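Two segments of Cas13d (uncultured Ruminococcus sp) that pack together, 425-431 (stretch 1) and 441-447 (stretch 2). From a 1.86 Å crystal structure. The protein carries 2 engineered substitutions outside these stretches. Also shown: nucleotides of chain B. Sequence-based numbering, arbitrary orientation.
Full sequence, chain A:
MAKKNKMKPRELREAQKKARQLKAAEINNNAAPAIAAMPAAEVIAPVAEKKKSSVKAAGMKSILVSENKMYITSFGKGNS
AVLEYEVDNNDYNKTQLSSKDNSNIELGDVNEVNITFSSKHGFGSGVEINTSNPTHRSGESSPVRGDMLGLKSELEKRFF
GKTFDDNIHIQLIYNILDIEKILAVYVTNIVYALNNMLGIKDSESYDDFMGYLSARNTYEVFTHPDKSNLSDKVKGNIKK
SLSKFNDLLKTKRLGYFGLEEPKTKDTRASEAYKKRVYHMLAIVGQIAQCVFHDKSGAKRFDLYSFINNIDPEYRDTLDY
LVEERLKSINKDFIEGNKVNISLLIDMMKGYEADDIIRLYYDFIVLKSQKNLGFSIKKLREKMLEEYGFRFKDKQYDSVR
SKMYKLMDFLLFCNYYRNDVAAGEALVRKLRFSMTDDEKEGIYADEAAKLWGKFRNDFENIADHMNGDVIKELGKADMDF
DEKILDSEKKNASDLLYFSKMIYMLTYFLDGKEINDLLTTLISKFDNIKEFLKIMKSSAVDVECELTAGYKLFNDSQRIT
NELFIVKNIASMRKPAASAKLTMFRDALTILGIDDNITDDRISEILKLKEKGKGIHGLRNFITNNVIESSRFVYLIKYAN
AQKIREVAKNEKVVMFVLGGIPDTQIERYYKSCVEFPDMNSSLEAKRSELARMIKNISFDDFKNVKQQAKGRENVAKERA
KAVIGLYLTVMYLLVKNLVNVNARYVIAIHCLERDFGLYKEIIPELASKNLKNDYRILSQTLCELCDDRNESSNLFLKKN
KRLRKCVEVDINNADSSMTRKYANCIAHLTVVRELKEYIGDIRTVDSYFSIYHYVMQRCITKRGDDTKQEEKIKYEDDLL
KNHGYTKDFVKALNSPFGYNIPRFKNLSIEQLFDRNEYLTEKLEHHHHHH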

# COMPACT_ATOMS: atom_id res chain seq x y z
N ALA A 425 8.48 20.63 21.21
CA ALA A 425 8.52 21.98 20.62
C ALA A 425 8.54 21.89 19.10
O ALA A 425 7.92 22.70 18.46
CB ALA A 425 9.73 22.72 21.12
N LEU A 426 9.29 20.94 18.56
CA LEU A 426 9.38 20.76 17.09
C LEU A 426 8.01 20.37 16.52
O LEU A 426 7.61 20.94 15.53
CB LEU A 426 10.43 19.69 16.82
CG LEU A 426 10.71 19.43 15.36
CD1 LEU A 426 10.92 20.72 14.63
CD2 LEU A 426 11.89 18.51 15.21
N VAL A 427 7.31 19.47 17.18
CA VAL A 427 5.96 19.05 16.70
C VAL A 427 5.04 20.27 16.72
O VAL A 427 4.36 20.48 15.76
CB VAL A 427 5.40 17.92 17.57
CG1 VAL A 427 3.94 17.65 17.26
CG2 VAL A 427 6.22 16.66 17.43
N ARG A 428 5.09 21.07 17.78
CA ARG A 428 4.20 22.24 17.83
C ARG A 428 4.50 23.17 16.65
O ARG A 428 3.58 23.60 16.02
CB ARG A 428 4.38 22.95 19.17
CG ARG A 428 3.48 24.15 19.37
CD ARG A 428 3.54 24.66 20.79
NE ARG A 428 2.73 23.85 21.67
CZ ARG A 428 2.94 23.67 22.96
NH1 ARG A 428 3.69 24.53 23.63
NH2 ARG A 428 2.41 22.64 23.57
N LYS A 429 5.77 23.42 16.36
CA LYS A 429 6.09 24.33 15.24
C LYS A 429 5.57 23.75 13.92
O LYS A 429 5.07 24.50 13.14
CB LYS A 429 7.59 24.56 15.11
CG LYS A 429 8.21 25.45 16.17
CD LYS A 429 9.68 25.57 16.01
CE LYS A 429 10.34 26.34 17.12
NZ LYS A 429 11.06 25.44 18.04
N LEU A 430 5.75 22.45 13.71
CA LEU A 430 5.28 21.80 12.47
C LEU A 430 3.75 21.87 12.40
O LEU A 430 3.24 22.14 11.35
CB LEU A 430 5.79 20.36 12.46
CG LEU A 430 7.31 20.25 12.34
CD1 LEU A 430 7.78 18.84 12.57
CD2 LEU A 430 7.79 20.77 11.01
N ARG A 431 3.08 21.63 13.51
CA ARG A 431 1.60 21.72 13.51
C ARG A 431 1.16 23.15 13.18
O ARG A 431 0.18 23.30 12.49
CB ARG A 431 1.03 21.23 14.85
CG ARG A 431 1.07 19.72 15.01
CD ARG A 431 0.34 19.20 16.22
NE ARG A 431 -0.03 17.80 16.07
CZ ARG A 431 -0.14 16.92 17.06
NH1 ARG A 431 0.29 17.20 18.27
NH2 ARG A 431 -0.67 15.75 16.82
N GLY A 441 11.45 25.04 6.26
CA GLY A 441 12.23 26.00 7.05
C GLY A 441 12.38 25.54 8.48
O GLY A 441 13.42 25.74 9.05
N ILE A 442 11.33 24.96 9.04
CA ILE A 442 11.40 24.47 10.44
C ILE A 442 12.41 23.33 10.53
O ILE A 442 13.18 23.31 11.46
CB ILE A 442 9.99 24.11 10.93
CG1 ILE A 442 9.14 25.36 11.13
CG2 ILE A 442 10.07 23.29 12.20
CD1 ILE A 442 7.67 25.15 10.99
N TYR A 443 12.40 22.42 9.57
CA TYR A 443 13.36 21.29 9.56
C TYR A 443 14.77 21.85 9.40
O TYR A 443 15.68 21.38 10.06
CB TYR A 443 12.99 20.31 8.45
CG TYR A 443 11.99 19.27 8.87
CD1 TYR A 443 12.39 18.13 9.53
CD2 TYR A 443 10.64 19.43 8.63
CE1 TYR A 443 11.49 17.17 9.93
CE2 TYR A 443 9.72 18.48 9.03
CZ TYR A 443 10.14 17.35 9.68
OH TYR A 443 9.27 16.40 10.08
N ALA A 444 14.93 22.82 8.51
CA ALA A 444 16.25 23.43 8.27
C ALA A 444 16.76 24.11 9.55
O ALA A 444 17.90 23.89 9.89
CB ALA A 444 16.15 24.37 7.11
N ASP A 445 15.93 24.88 10.24
CA ASP A 445 16.38 25.57 11.47
C ASP A 445 16.78 24.52 12.52
O ASP A 445 17.78 24.71 13.17
CB ASP A 445 15.32 26.51 12.02
CG ASP A 445 15.03 27.69 11.12
OD1 ASP A 445 15.86 27.99 10.27
OD2 ASP A 445 13.96 28.28 11.26
N GLU A 446 16.00 23.46 12.65
CA GLU A 446 16.32 22.39 13.63
C GLU A 446 17.64 21.71 13.25
O GLU A 446 18.40 21.43 14.14
CB GLU A 446 15.18 21.38 13.75
CG GLU A 446 15.32 20.48 14.95
CD GLU A 446 15.02 21.10 16.31
OE1 GLU A 446 14.68 22.26 16.35
OE2 GLU A 446 15.12 20.39 17.30
N ALA A 447 17.88 21.49 11.97
CA ALA A 447 19.12 20.84 11.49
C ALA A 447 20.33 21.69 11.88
O ALA A 447 21.35 21.13 12.22
CB ALA A 447 19.05 20.62 10.01
P U B 31 0.33 18.41 8.39
OP1 U B 31 1.05 19.48 7.71
OP2 U B 31 -0.06 17.09 7.81
O5' U B 31 1.21 17.92 9.61
C5' U B 31 1.85 18.92 10.44
C4' U B 31 2.48 18.20 11.60
O4' U B 31 1.45 17.64 12.43
C3' U B 31 3.36 16.98 11.30
O3' U B 31 4.65 17.36 10.79
C2' U B 31 3.42 16.32 12.67
O2' U B 31 4.31 16.98 13.52
C1' U B 31 1.99 16.53 13.15
N1 U B 31 1.19 15.37 12.80
C2 U B 31 1.27 14.29 13.64
O2 U B 31 1.99 14.28 14.63
N3 U B 31 0.49 13.23 13.28
C4 U B 31 -0.33 13.15 12.17
O4 U B 31 -0.94 12.10 11.94
C5 U B 31 -0.35 14.31 11.35
C6 U B 31 0.40 15.35 11.69
P C B 30 -4.35 16.60 6.71
OP1 C B 30 -3.75 17.37 5.65
OP2 C B 30 -4.02 15.18 6.91
O5' C B 30 -3.99 17.22 8.13
C5' C B 30 -4.01 18.64 8.33
C4' C B 30 -3.27 18.98 9.60
O4' C B 30 -3.93 18.40 10.75
C3' C B 30 -1.84 18.51 9.76
O3' C B 30 -0.96 19.27 8.95
C2' C B 30 -1.64 18.75 11.25
O2' C B 30 -1.36 20.11 11.56
C1' C B 30 -3.00 18.32 11.80
N1 C B 30 -3.01 16.96 12.35
C2 C B 30 -2.35 16.79 13.55
O2 C B 30 -1.82 17.78 14.08
N3 C B 30 -2.30 15.56 14.11
C4 C B 30 -2.96 14.54 13.54
N4 C B 30 -2.97 13.39 14.19
C5 C B 30 -3.68 14.70 12.32
C6 C B 30 -3.74 15.94 11.81
P C B 32 5.38 16.47 9.74
OP1 C B 32 6.76 17.00 9.48
OP2 C B 32 4.49 16.26 8.61
O5' C B 32 5.53 15.17 10.61
C5' C B 32 5.67 13.84 10.08
C4' C B 32 5.49 12.85 11.17
O4' C B 32 4.12 12.89 11.63
C3' C B 32 5.70 11.42 10.75
O3' C B 32 7.07 11.06 10.80
C2' C B 32 4.87 10.67 11.77
O2' C B 32 5.54 10.49 13.00
C1' C B 32 3.67 11.58 11.91
N1 C B 32 2.58 11.25 10.97
C2 C B 32 1.87 10.07 11.15
O2 C B 32 2.21 9.30 12.06
N3 C B 32 0.83 9.78 10.34
C4 C B 32 0.48 10.64 9.37
N4 C B 32 -0.56 10.33 8.60
C5 C B 32 1.14 11.89 9.21
C6 C B 32 2.18 12.15 10.02

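Helices that pack without polar links depend on fit, and this pair from Cas13d illustrates the principle. Both stretches are helical throughout, each held by its own i to i+4 backbone hydrogen bonds, such as Leu430 N to Leu426 O at 3.0 Å and Glu446 N to Ile442 O at 3.1 Å. The two run nearly antiparallel, at 155°, with axes 10.4 Å apart at closest approach. No hydrogen bond crosses between them.

The principal bump is Ile442, whose CA-to-CB bond points toward the opposing helix. Its hollow is built from residues one turn apart, Leu426 and Leu430, with Lys429 completing it. The methyl CG2 of Ile442 lies 3.6 Å from Leu426 CD1 and 3.6 Å from Leu430 CD2, so one branch touches both leucines. The other branch extends along Lys429, bringing Ile442 CD1 to 3.4 Å from the backbone Lys429 O. Lys429 lends its aliphatic base, CB standing 4.0 Å from Ile442 CG2, while the end of its side chain leads away and leaves the charge outside the apolar contact.

Both leucines start sideways and bend their ends inward. Leu426, with chi1 t and chi2 p, also sets CD2 4.0 Å from Glu446 CG, an encounter with the methylene part of an acidic side chain. Leu430, with chi1 m and chi2 t, uses the same methyl for a second neighbour: CD2, already against Ile442, also lies 3.6 Å from Tyr443 CE2.

Tyr443 thus combines two chemistries: its ring carbons join the apolar contact, while its OH donates a hydrogen bond to OP1 of C32 of chain B, at 2.6 Å. On the first helix, the CA-to-CB bond of Arg431 points away from the second helix, and its guanidinium group engages C30 of chain B instead, with a weak hydrogen bond from NE to O2 (2.7 Å) and another from NH2 to N3 (3.2 Å).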